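Local coordinates for protein ferritin (Mycoplasma penetrans, PDB 7DIE) that assembles into a 24-subunit ferritin cage that binds iron and probably oxidises and stores it, at residues K8-N21 with L64-N78. Residues are numbered along the deposited sequence; the frame is centred on the assembly and turned at random.
Sequences KDERIMDLVSKHYN and LVKYMMKVDSILKIN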
ATOM      1  N   LYS A   8     -30.710 -25.275 -39.761  1.00 32.14           N
ATOM      2  CA  LYS A   8     -29.583 -26.195 -39.870  1.00 30.33           C
ATOM      3  C   LYS A   8     -30.062 -27.511 -40.470  1.00 33.47           C
ATOM      4  O   LYS A   8     -31.209 -27.909 -40.293  1.00 29.55           O
ATOM      5  CB  LYS A   8     -28.945 -26.450 -38.499  1.00 29.49           C
ATOM      6  CG  LYS A   8     -28.448 -25.177 -37.770  1.00 26.60           C
ATOM      7  CD  LYS A   8     -27.459 -24.359 -38.599  1.00 26.84           C
ATOM      8  CE  LYS A   8     -26.116 -25.083 -38.812  1.00 25.26           C
ATOM      9  NZ  LYS A   8     -25.245 -24.291 -39.725  1.00 22.82           N
ATOM     10  N   ASP A   9     -29.192 -28.182 -41.228  0.56 32.19           N
ATOM     11  CA  ASP A   9     -29.627 -29.453 -41.797  0.56 34.69           C
ATOM     12  C   ASP A   9     -29.544 -30.538 -40.741  0.56 35.37           C
ATOM     13  O   ASP A   9     -28.529 -30.689 -40.052  0.56 30.51           O
ATOM     14  CB  ASP A   9     -28.832 -29.881 -43.029  0.56 34.59           C
ATOM     15  CG  ASP A   9     -29.574 -30.975 -43.825  0.56 37.98           C
ATOM     16  OD1 ASP A   9     -29.458 -32.177 -43.474  0.56 38.70           O
ATOM     17  OD2 ASP A   9     -30.338 -30.626 -44.756  0.56 32.96           O
ATOM     18  N   GLU A  10     -30.621 -31.306 -40.638  1.00 28.55           N
ATOM     19  CA  GLU A  10     -30.741 -32.312 -39.587  1.00 32.65           C
ATOM     20  C   GLU A  10     -29.685 -33.412 -39.690  1.00 34.36           C
ATOM     21  O   GLU A  10     -29.317 -33.985 -38.666  1.00 32.61           O
ATOM     22  CB  GLU A  10     -32.140 -32.936 -39.575  1.00 47.60           C
ATOM     23  CG  GLU A  10     -32.393 -33.787 -38.328  1.00 63.26           C
ATOM     24  CD  GLU A  10     -33.853 -34.156 -38.116  1.00 82.72           C
ATOM     25  OE1 GLU A  10     -34.515 -33.516 -37.263  1.00 79.23           O
ATOM     26  OE2 GLU A  10     -34.330 -35.093 -38.799  1.00 78.93           O
ATOM     27  N   ARG A  11     -29.168 -33.662 -40.873  1.00 34.10           N
ATOM     28  CA  ARG A  11     -28.117 -34.633 -41.006  1.00 40.33           C
ATOM     29  C   ARG A  11     -26.847 -34.215 -40.273  1.00 33.69           C
ATOM     30  O   ARG A  11     -26.262 -35.006 -39.599  1.00 32.49           O
ATOM     31  CB  ARG A  11     -27.748 -34.832 -42.442  1.00 40.89           C
ATOM     32  CG  ARG A  11     -28.682 -35.741 -43.157  1.00 60.67           C
ATOM     33  CD  ARG A  11     -28.481 -37.133 -42.669  1.00 69.10           C
ATOM     34  NE  ARG A  11     -29.440 -37.972 -43.315  1.00 80.69           N
ATOM     35  CZ  ARG A  11     -29.200 -39.205 -43.730  1.00 79.53           C
ATOM     36  NH1 ARG A  11     -30.168 -39.865 -44.328  1.00 70.10           N
ATOM     37  NH2 ARG A  11     -28.013 -39.770 -43.522  1.00 76.61           N
ATOM     38  N   ILE A  12     -26.441 -32.971 -40.449  1.00 25.85           N
ATOM     39  CA  ILE A  12     -25.234 -32.471 -39.830  1.00 26.25           C
ATOM     40  C   ILE A  12     -25.457 -32.332 -38.334  1.00 28.51           C
ATOM     41  O   ILE A  12     -24.584 -32.687 -37.531  1.00 29.60           O
ATOM     42  CB  ILE A  12     -24.794 -31.151 -40.489  1.00 28.17           C
ATOM     43  CG1 ILE A  12     -24.691 -31.339 -42.007  1.00 33.51           C
ATOM     44  CG2 ILE A  12     -23.474 -30.662 -39.863  1.00 30.14           C
ATOM     45  CD1 ILE A  12     -23.704 -32.410 -42.423  1.00 31.87           C
ATOM     46  N   MET A  13     -26.646 -31.867 -37.929  1.00 27.38           N
ATOM     47  CA  MET A  13     -26.899 -31.713 -36.494  1.00 29.74           C
ATOM     48  C   MET A  13     -26.948 -33.065 -35.793  1.00 31.04           C
ATOM     49  O   MET A  13     -26.504 -33.192 -34.646  1.00 27.27           O
ATOM     50  CB  MET A  13     -28.187 -30.928 -36.254  1.00 27.22           C
ATOM     51  CG  MET A  13     -28.137 -29.508 -36.748  1.00 28.51           C
ATOM     52  SD  MET A  13     -26.833 -28.497 -36.003  1.00 37.44           S
ATOM     53  CE  MET A  13     -25.564 -28.565 -37.151  1.00 23.48           C
ATOM     54  N   ASP A  14     -27.478 -34.093 -36.462  1.00 26.46           N
ATOM     55  CA  ASP A  14     -27.418 -35.432 -35.888  1.00 28.87           C
ATOM     56  C   ASP A  14     -25.978 -35.890 -35.696  1.00 24.28           C
ATOM     57  O   ASP A  14     -25.675 -36.601 -34.735  1.00 28.74           O
ATOM     58  CB  ASP A  14     -28.159 -36.433 -36.775  1.00 32.95           C
ATOM     59  CG  ASP A  14     -29.663 -36.350 -36.629  1.00 45.59           C
ATOM     60  OD1 ASP A  14     -30.170 -35.603 -35.761  1.00 44.59           O
ATOM     61  OD2 ASP A  14     -30.342 -37.051 -37.403  1.00 46.45           O
ATOM     62  N   LEU A  15     -25.082 -35.536 -36.627  1.00 24.29           N
ATOM     63  CA  LEU A  15     -23.671 -35.880 -36.454  1.00 27.17           C
ATOM     64  C   LEU A  15     -23.054 -35.134 -35.274  1.00 27.63           C
ATOM     65  O   LEU A  15     -22.193 -35.677 -34.575  1.00 26.70           O
ATOM     66  CB  LEU A  15     -22.876 -35.557 -37.724  1.00 25.91           C
ATOM     67  CG  LEU A  15     -23.066 -36.540 -38.883  1.00 35.91           C
ATOM     68  CD1 LEU A  15     -22.271 -36.064 -40.086  1.00 31.01           C
ATOM     69  CD2 LEU A  15     -22.616 -37.927 -38.467  1.00 33.21           C
ATOM     70  N   VAL A  16     -23.437 -33.873 -35.068  1.00 27.63           N
ATOM     71  CA  VAL A  16     -22.937 -33.144 -33.899  1.00 27.71           C
ATOM     72  C   VAL A  16     -23.426 -33.820 -32.625  1.00 28.17           C
ATOM     73  O   VAL A  16     -22.667 -34.032 -31.675  1.00 27.92           O
ATOM     74  CB  VAL A  16     -23.368 -31.668 -33.952  1.00 27.87           C
ATOM     75  CG1 VAL A  16     -22.983 -30.961 -32.648  1.00 32.22           C
ATOM     76  CG2 VAL A  16     -22.730 -30.952 -35.151  1.00 27.20           C
ATOM     77  N   SER A  17     -24.715 -34.157 -32.594  1.00 26.77           N
ATOM     78  CA  SER A  17     -25.298 -34.890 -31.483  1.00 25.05           C
ATOM     79  C   SER A  17     -24.599 -36.231 -31.279  1.00 29.33           C
ATOM     80  O   SER A  17     -24.318 -36.633 -30.145  1.00 29.17           O
ATOM     81  CB  SER A  17     -26.796 -35.059 -31.776  1.00 29.33           C
ATOM     82  OG  SER A  17     -27.586 -35.111 -30.629  1.00 40.06           O
ATOM     83  N   LYS A  18     -24.301 -36.940 -32.367  1.00 28.22           N
ATOM     84  CA  LYS A  18     -23.593 -38.208 -32.226  1.00 25.36           C
ATOM     85  C   LYS A  18     -22.201 -37.992 -31.660  1.00 25.62           C
ATOM     86  O   LYS A  18     -21.722 -38.784 -30.843  1.00 27.23           O
ATOM     87  CB  LYS A  18     -23.505 -38.926 -33.574  1.00 29.81           C
ATOM     88  CG  LYS A  18     -22.692 -40.218 -33.491  1.00 38.36           C
ATOM     89  CD  LYS A  18     -22.588 -40.928 -34.828  1.00 46.94           C
ATOM     90  CE  LYS A  18     -21.976 -42.313 -34.657  1.00 54.04           C
ATOM     91  NZ  LYS A  18     -21.869 -43.046 -35.945  1.00 59.41           N
ATOM     92  N   HIS A  19     -21.525 -36.931 -32.085  1.00 25.50           N
ATOM     93  CA  HIS A  19     -20.202 -36.715 -31.522  1.00 25.02           C
ATOM     94  C   HIS A  19     -20.278 -36.377 -30.030  1.00 24.68           C
ATOM     95  O   HIS A  19     -19.400 -36.778 -29.254  1.00 26.65           O
ATOM     96  CB  HIS A  19     -19.453 -35.624 -32.268  1.00 24.17           C
ATOM     97  CG  HIS A  19     -18.069 -35.464 -31.744  1.00 26.52           C
ATOM     98  ND1 HIS A  19     -17.130 -36.471 -31.845  1.00 25.93           N
ATOM     99  CD2 HIS A  19     -17.509 -34.493 -30.990  1.00 26.56           C
ATOM    100  CE1 HIS A  19     -16.030 -36.098 -31.218  1.00 27.48           C
ATOM    101  NE2 HIS A  19     -16.234 -34.903 -30.693  1.00 27.30           N
ATOM    102  N   TYR A  20     -21.311 -35.644 -29.602  1.00 26.34           N
ATOM    103  CA  TYR A  20     -21.515 -35.466 -28.161  1.00 27.10           C
ATOM    104  C   TYR A  20     -21.582 -36.817 -27.457  1.00 27.46           C
ATOM    105  O   TYR A  20     -20.945 -37.028 -26.413  1.00 24.38           O
ATOM    106  CB  TYR A  20     -22.790 -34.653 -27.899  1.00 25.40           C
ATOM    107  CG  TYR A  20     -23.052 -34.353 -26.418  1.00 26.15           C
ATOM    108  CD1 TYR A  20     -23.557 -35.325 -25.572  1.00 29.08           C
ATOM    109  CD2 TYR A  20     -22.824 -33.087 -25.896  1.00 26.77           C
ATOM    110  CE1 TYR A  20     -23.799 -35.065 -24.228  1.00 29.54           C
ATOM    111  CE2 TYR A  20     -23.080 -32.801 -24.548  1.00 30.50           C
ATOM    112  CZ  TYR A  20     -23.570 -33.800 -23.720  1.00 29.94           C
ATOM    113  OH  TYR A  20     -23.825 -33.558 -22.376  1.00 30.57           O
ATOM    114  N   ASN A  21     -22.359 -37.754 -28.015  1.00 26.01           N
ATOM    115  CA  ASN A  21     -22.455 -39.077 -27.400  1.00 27.50           C
ATOM    116  C   ASN A  21     -21.105 -39.783 -27.380  1.00 26.09           C
ATOM    117  O   ASN A  21     -20.833 -40.563 -26.468  1.00 26.09           O
ATOM    118  CB  ASN A  21     -23.493 -39.938 -28.139  1.00 26.75           C
ATOM    119  CG  ASN A  21     -24.919 -39.570 -27.780  1.00 31.44           C
ATOM    120  OD1 ASN A  21     -25.499 -40.135 -26.852  1.00 30.74           O
ATOM    121  ND2 ASN A  21     -25.487 -38.603 -28.498  1.00 34.67           N
ATOM    122  N   LEU A  64     -20.181 -28.487 -27.301  1.00 24.87           N
ATOM    123  CA  LEU A  64     -21.132 -29.052 -28.262  1.00 25.99           C
ATOM    124  C   LEU A  64     -22.560 -28.659 -27.920  1.00 27.56           C
ATOM    125  O   LEU A  64     -23.319 -28.244 -28.797  1.00 26.68           O
ATOM    126  CB  LEU A  64     -20.995 -30.579 -28.319  1.00 25.89           C
ATOM    127  CG  LEU A  64     -19.645 -31.058 -28.855  1.00 25.67           C
ATOM    128  CD1 LEU A  64     -19.401 -32.520 -28.512  1.00 26.87           C
ATOM    129  CD2 LEU A  64     -19.570 -30.855 -30.370  1.00 29.25           C
ATOM    130  N   VAL A  65     -22.955 -28.769 -26.647  1.00 25.39           N
ATOM    131  CA  VAL A  65     -24.332 -28.398 -26.335  1.00 28.31           C
ATOM    132  C   VAL A  65     -24.541 -26.892 -26.497  1.00 29.45           C
ATOM    133  O   VAL A  65     -25.619 -26.457 -26.918  1.00 27.66           O
ATOM    134  CB  VAL A  65     -24.753 -28.901 -24.936  1.00 26.56           C
ATOM    135  CG1 VAL A  65     -24.017 -28.170 -23.843  1.00 26.35           C
ATOM    136  CG2 VAL A  65     -26.258 -28.722 -24.759  1.00 33.63           C
ATOM    137  N   LYS A  66     -23.523 -26.076 -26.208  1.00 25.34           N
ATOM    138  CA  LYS A  66     -23.654 -24.629 -26.396  1.00 23.35           C
ATOM    139  C   LYS A  66     -23.808 -24.274 -27.859  1.00 27.00           C
ATOM    140  O   LYS A  66     -24.572 -23.366 -28.212  1.00 24.97           O
ATOM    141  CB  LYS A  66     -22.425 -23.905 -25.830  1.00 27.87           C
ATOM    142  CG  LYS A  66     -22.365 -23.820 -24.294  1.00 43.74           C
ATOM    143  CD  LYS A  66     -21.379 -22.718 -23.837  1.00 51.74           C
ATOM    144  CE  LYS A  66     -20.880 -22.939 -22.405  1.00 65.31           C
ATOM    145  NZ  LYS A  66     -19.436 -22.559 -22.184  1.00 63.00           N
ATOM    146  N   TYR A  67     -23.060 -24.955 -28.724  1.00 23.03           N
ATOM    147  CA  TYR A  67     -23.191 -24.722 -30.159  1.00 23.44           C
ATOM    148  C   TYR A  67     -24.578 -25.115 -30.655  1.00 26.03           C
ATOM    149  O   TYR A  67     -25.203 -24.373 -31.420  1.00 24.23           O
ATOM    150  CB  TYR A  67     -22.119 -25.501 -30.933  1.00 22.86           C
ATOM    151  CG  TYR A  67     -22.340 -25.415 -32.444  1.00 26.39           C
ATOM    152  CD1 TYR A  67     -22.270 -24.193 -33.108  1.00 24.71           C
ATOM    153  CD2 TYR A  67     -22.643 -26.553 -33.198  1.00 26.55           C
ATOM    154  CE1 TYR A  67     -22.496 -24.097 -34.494  1.00 27.42           C
ATOM    155  CE2 TYR A  67     -22.877 -26.468 -34.578  1.00 29.81           C
ATOM    156  CZ  TYR A  67     -22.808 -25.242 -35.219  1.00 25.96           C
ATOM    157  OH  TYR A  67     -23.024 -25.159 -36.587  1.00 26.80           O
ATOM    158  N   MET A  68     -25.077 -26.285 -30.242  1.00 23.54           N
ATOM    159  CA  MET A  68     -26.402 -26.684 -30.698  1.00 25.47           C
ATOM    160  C   MET A  68     -27.446 -25.650 -30.297  1.00 25.25           C
ATOM    161  O   MET A  68     -28.317 -25.306 -31.100  1.00 26.86           O
ATOM    162  CB  MET A  68     -26.743 -28.081 -30.171  1.00 25.98           C
ATOM    163  CG  MET A  68     -25.811 -29.139 -30.780  1.00 31.14           C
ATOM    164  SD  MET A  68     -26.359 -30.862 -30.638  1.00 36.62           S
ATOM    165  CE  MET A  68     -27.486 -30.952 -32.051  1.00 34.25           C
ATOM    166  N   MET A  69     -27.344 -25.104 -29.079  1.00 26.20           N
ATOM    167  CA  MET A  69     -28.293 -24.075 -28.653  1.00 23.84           C
ATOM    168  C   MET A  69     -28.157 -22.803 -29.485  1.00 25.98           C
ATOM    169  O   MET A  69     -29.165 -22.153 -29.789  1.00 30.09           O
ATOM    170  CB  MET A  69     -28.107 -23.759 -27.161  1.00 25.38           C
ATOM    171  CG  MET A  69     -28.527 -24.919 -26.230  1.00 29.75           C
ATOM    172  SD  MET A  69     -28.383 -24.453 -24.482  1.00 35.13           S
ATOM    173  CE  MET A  69     -26.643 -24.203 -24.339  1.00 36.39           C
ATOM    174  N   LYS A  70     -26.922 -22.422 -29.849  1.00 24.86           N
ATOM    175  CA  LYS A  70     -26.724 -21.245 -30.704  1.00 24.97           C
ATOM    176  C   LYS A  70     -27.515 -21.365 -32.000  1.00 30.38           C
ATOM    177  O   LYS A  70     -28.046 -20.371 -32.511  1.00 31.46           O
ATOM    178  CB  LYS A  70     -25.241 -21.056 -31.042  1.00 26.77           C
ATOM    179  CG  LYS A  70     -24.359 -20.535 -29.898  1.00 35.55           C
ATOM    180  CD  LYS A  70     -24.704 -19.094 -29.552  1.00 44.43           C
ATOM    181  CE  LYS A  70     -23.952 -18.601 -28.311  1.00 45.93           C
ATOM    182  NZ  LYS A  70     -24.471 -17.263 -27.882  1.00 36.31           N
ATOM    183  N   VAL A  71     -27.598 -22.571 -32.549  1.00 28.08           N
ATOM    184  CA  VAL A  71     -28.281 -22.768 -33.821  1.00 26.90           C
ATOM    185  C   VAL A  71     -29.626 -23.479 -33.635  1.00 32.60           C
ATOM    186  O   VAL A  71     -30.152 -24.065 -34.585  1.00 29.11           O
ATOM    187  CB  VAL A  71     -27.375 -23.495 -34.830  1.00 26.63           C
ATOM    188  CG1 VAL A  71     -26.183 -22.603 -35.208  1.00 28.19           C
ATOM    189  CG2 VAL A  71     -26.864 -24.815 -34.269  1.00 26.73           C
ATOM    190  N   ASP A  72     -30.188 -23.433 -32.417  1.00 29.54           N
ATOM    191  CA  ASP A  72     -31.550 -23.905 -32.125  1.00 29.63           C
ATOM    192  C   ASP A  72     -31.752 -25.377 -32.471  1.00 32.43           C
ATOM    193  O   ASP A  72     -32.863 -25.783 -32.814  1.00 31.27           O
ATOM    194  CB  ASP A  72     -32.616 -23.079 -32.860  1.00 34.32           C
ATOM    195  CG  ASP A  72     -32.749 -21.658 -32.330  1.00 40.43           C
ATOM    196  OD1 ASP A  72     -32.324 -21.378 -31.187  1.00 34.76           O
ATOM    197  OD2 ASP A  72     -33.295 -20.813 -33.075  1.00 41.75           O
ATOM    198  N   SER A  73     -30.712 -26.200 -32.391  1.00 27.93           N
ATOM    199  CA  SER A  73     -30.847 -27.618 -32.697  1.00 30.57           C
ATOM    200  C   SER A  73     -30.881 -28.461 -31.428  1.00 31.34           C
ATOM    201  O   SER A  73     -30.414 -28.046 -30.363  1.00 27.77           O
ATOM    202  CB  SER A  73     -29.703 -28.078 -33.595  1.00 27.16           C
ATOM    203  OG  SER A  73     -29.760 -27.346 -34.798  1.00 34.76           O
ATOM    204  N   ILE A  74     -31.399 -29.681 -31.567  1.00 26.98           N
ATOM    205  CA  ILE A  74     -31.750 -30.532 -30.427  1.00 30.00           C
ATOM    206  C   ILE A  74     -30.674 -31.595 -30.221  1.00 31.24           C
ATOM    207  O   ILE A  74     -30.334 -32.343 -31.148  1.00 27.80           O
ATOM    208  CB  ILE A  74     -33.130 -31.191 -30.637  1.00 31.51           C
ATOM    209  CG1 ILE A  74     -34.221 -30.135 -30.823  1.00 33.82           C
ATOM    210  CG2 ILE A  74     -33.468 -32.146 -29.485  1.00 26.28           C
ATOM    211  CD1 ILE A  74     -34.300 -29.118 -29.734  1.00 35.74           C
ATOM    212  N   LEU A  75     -30.152 -31.678 -28.995  1.00 26.65           N
ATOM    213  CA  LEU A  75     -29.198 -32.721 -28.626  1.00 30.74           C
ATOM    214  C   LEU A  75     -29.935 -33.989 -28.216  1.00 30.43           C
ATOM    215  O   LEU A  75     -30.792 -33.959 -27.333  1.00 31.14           O
ATOM    216  CB  LEU A  75     -28.315 -32.250 -27.467  1.00 25.60           C
ATOM    217  CG  LEU A  75     -27.439 -33.298 -26.781  1.00 27.39           C
ATOM    218  CD1 LEU A  75     -26.392 -33.798 -27.762  1.00 30.41           C
ATOM    219  CD2 LEU A  75     -26.755 -32.671 -25.551  1.00 33.52           C
ATOM    220  N   LYS A  76     -29.577 -35.108 -28.830  1.00 29.64           N
ATOM    221  CA  LYS A  76     -30.180 -36.400 -28.525  1.00 36.83           C
ATOM    222  C   LYS A  76     -29.127 -37.312 -27.904  1.00 31.09           C
ATOM    223  O   LYS A  76     -28.143 -37.653 -28.562  1.00 35.80           O
ATOM    224  CB  LYS A  76     -30.753 -37.031 -29.798  1.00 43.25           C
ATOM    225  CG  LYS A  76     -31.712 -36.123 -30.591  1.00 46.26           C
ATOM    226  CD  LYS A  76     -31.582 -36.344 -32.099  1.00 50.07           C
ATOM    227  CE  LYS A  76     -32.533 -35.451 -32.890  1.00 51.05           C
ATOM    228  NZ  LYS A  76     -32.437 -35.680 -34.363  1.00 50.25           N
ATOM    229  N   ILE A  77     -29.329 -37.704 -26.649  1.00 32.36           N
ATOM    230  CA  ILE A  77     -28.472 -38.691 -25.992  1.00 37.84           C
ATOM    231  C   ILE A  77     -29.058 -40.071 -26.238  1.00 38.07           C
ATOM    232  O   ILE A  77     -30.280 -40.250 -26.173  1.00 35.99           O
ATOM    233  CB  ILE A  77     -28.348 -38.427 -24.479  1.00 39.29           C
ATOM    234  CG1 ILE A  77     -27.998 -36.960 -24.180  1.00 41.41           C
ATOM    235  CG2 ILE A  77     -27.368 -39.415 -23.839  1.00 34.06           C
ATOM    236  CD1 ILE A  77     -26.829 -36.477 -24.886  1.00 38.11           C
ATOM    237  N   ASN A  78     -28.206 -41.052 -26.512  1.00 31.59           N
ATOM    238  CA  ASN A  78     -28.718 -42.395 -26.750  1.00 38.07           C
ATOM    239  C   ASN A  78     -27.645 -43.417 -26.380  1.00 38.91           C
ATOM    240  O   ASN A  78     -26.657 -43.095 -25.713  1.00 32.96           O
ATOM    241  CB  ASN A  78     -29.185 -42.526 -28.209  1.00 35.54           C
ATOM    242  CG  ASN A  78     -28.070 -42.270 -29.194  1.00 40.00           C
ATOM    243  OD1 ASN A  78     -26.902 -42.558 -28.924  1.00 34.62           O
ATOM    244  ND2 ASN A  78     -28.424 -41.727 -30.352  1.00 46.38           N
TER
HETATM  245  O   HOH W   1     -31.769 -24.909 -36.720  1.00 35.17           O
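The side-chain amide of Asn21 is gripped by three bonds: ND2 donates to Lys76 O (2.8 Å), almost in its own amide plane, and to Ser17 O one helical turn back, while OD1 accepts from Asn78 N (2.9 Å). With both ends committed, the amide cannot flip without losing partners, and it pins residues 76-78 alongside helix 10-39. One turn earlier, Ser17 OG takes a nearly straight bond from Lys76 N (2.7 Å, 174°). The side chain of Lys76, kinked at chi2, then runs back to place NZ on the syn side of Asp14 OD1 in a 2.7 Å salt bridge; Glu10 OE1 lies nearby, beyond salt-bridge range, and may add a weak attraction. The Tyr20 ring packs beside this row of bonds. Leu75 CD2 sits over the centre of one face in a CH-pi contact (3.8 Å from the centroid of the Tyr20 ring), Leu64 CB meets the ring edge in plane, and Ile77 CD1 lies 3.4 Å from Tyr20 CE1. Toward the start of helix 10-39, Val16 CG1, anti to the backbone N (chi1 173°), reaches Met68 CG at 3.8 Å. Beyond it, Met13 packs on Ser73 and Lys8 lays its chain across Val71, where a Schellman motif ends helix 43-70. Segments 10-21 and 64-70 run antiparallel, 159° between their directions, the up-down pairing of the ferritin four-helix bundle, and the loop after helix 43-70 returns along helix 10-39. Helix 122-150 touches Val16 and Leu64, helix 91-118 meets His19, and His32 and Thr35 of a second subunit bond to the Leu75 backbone.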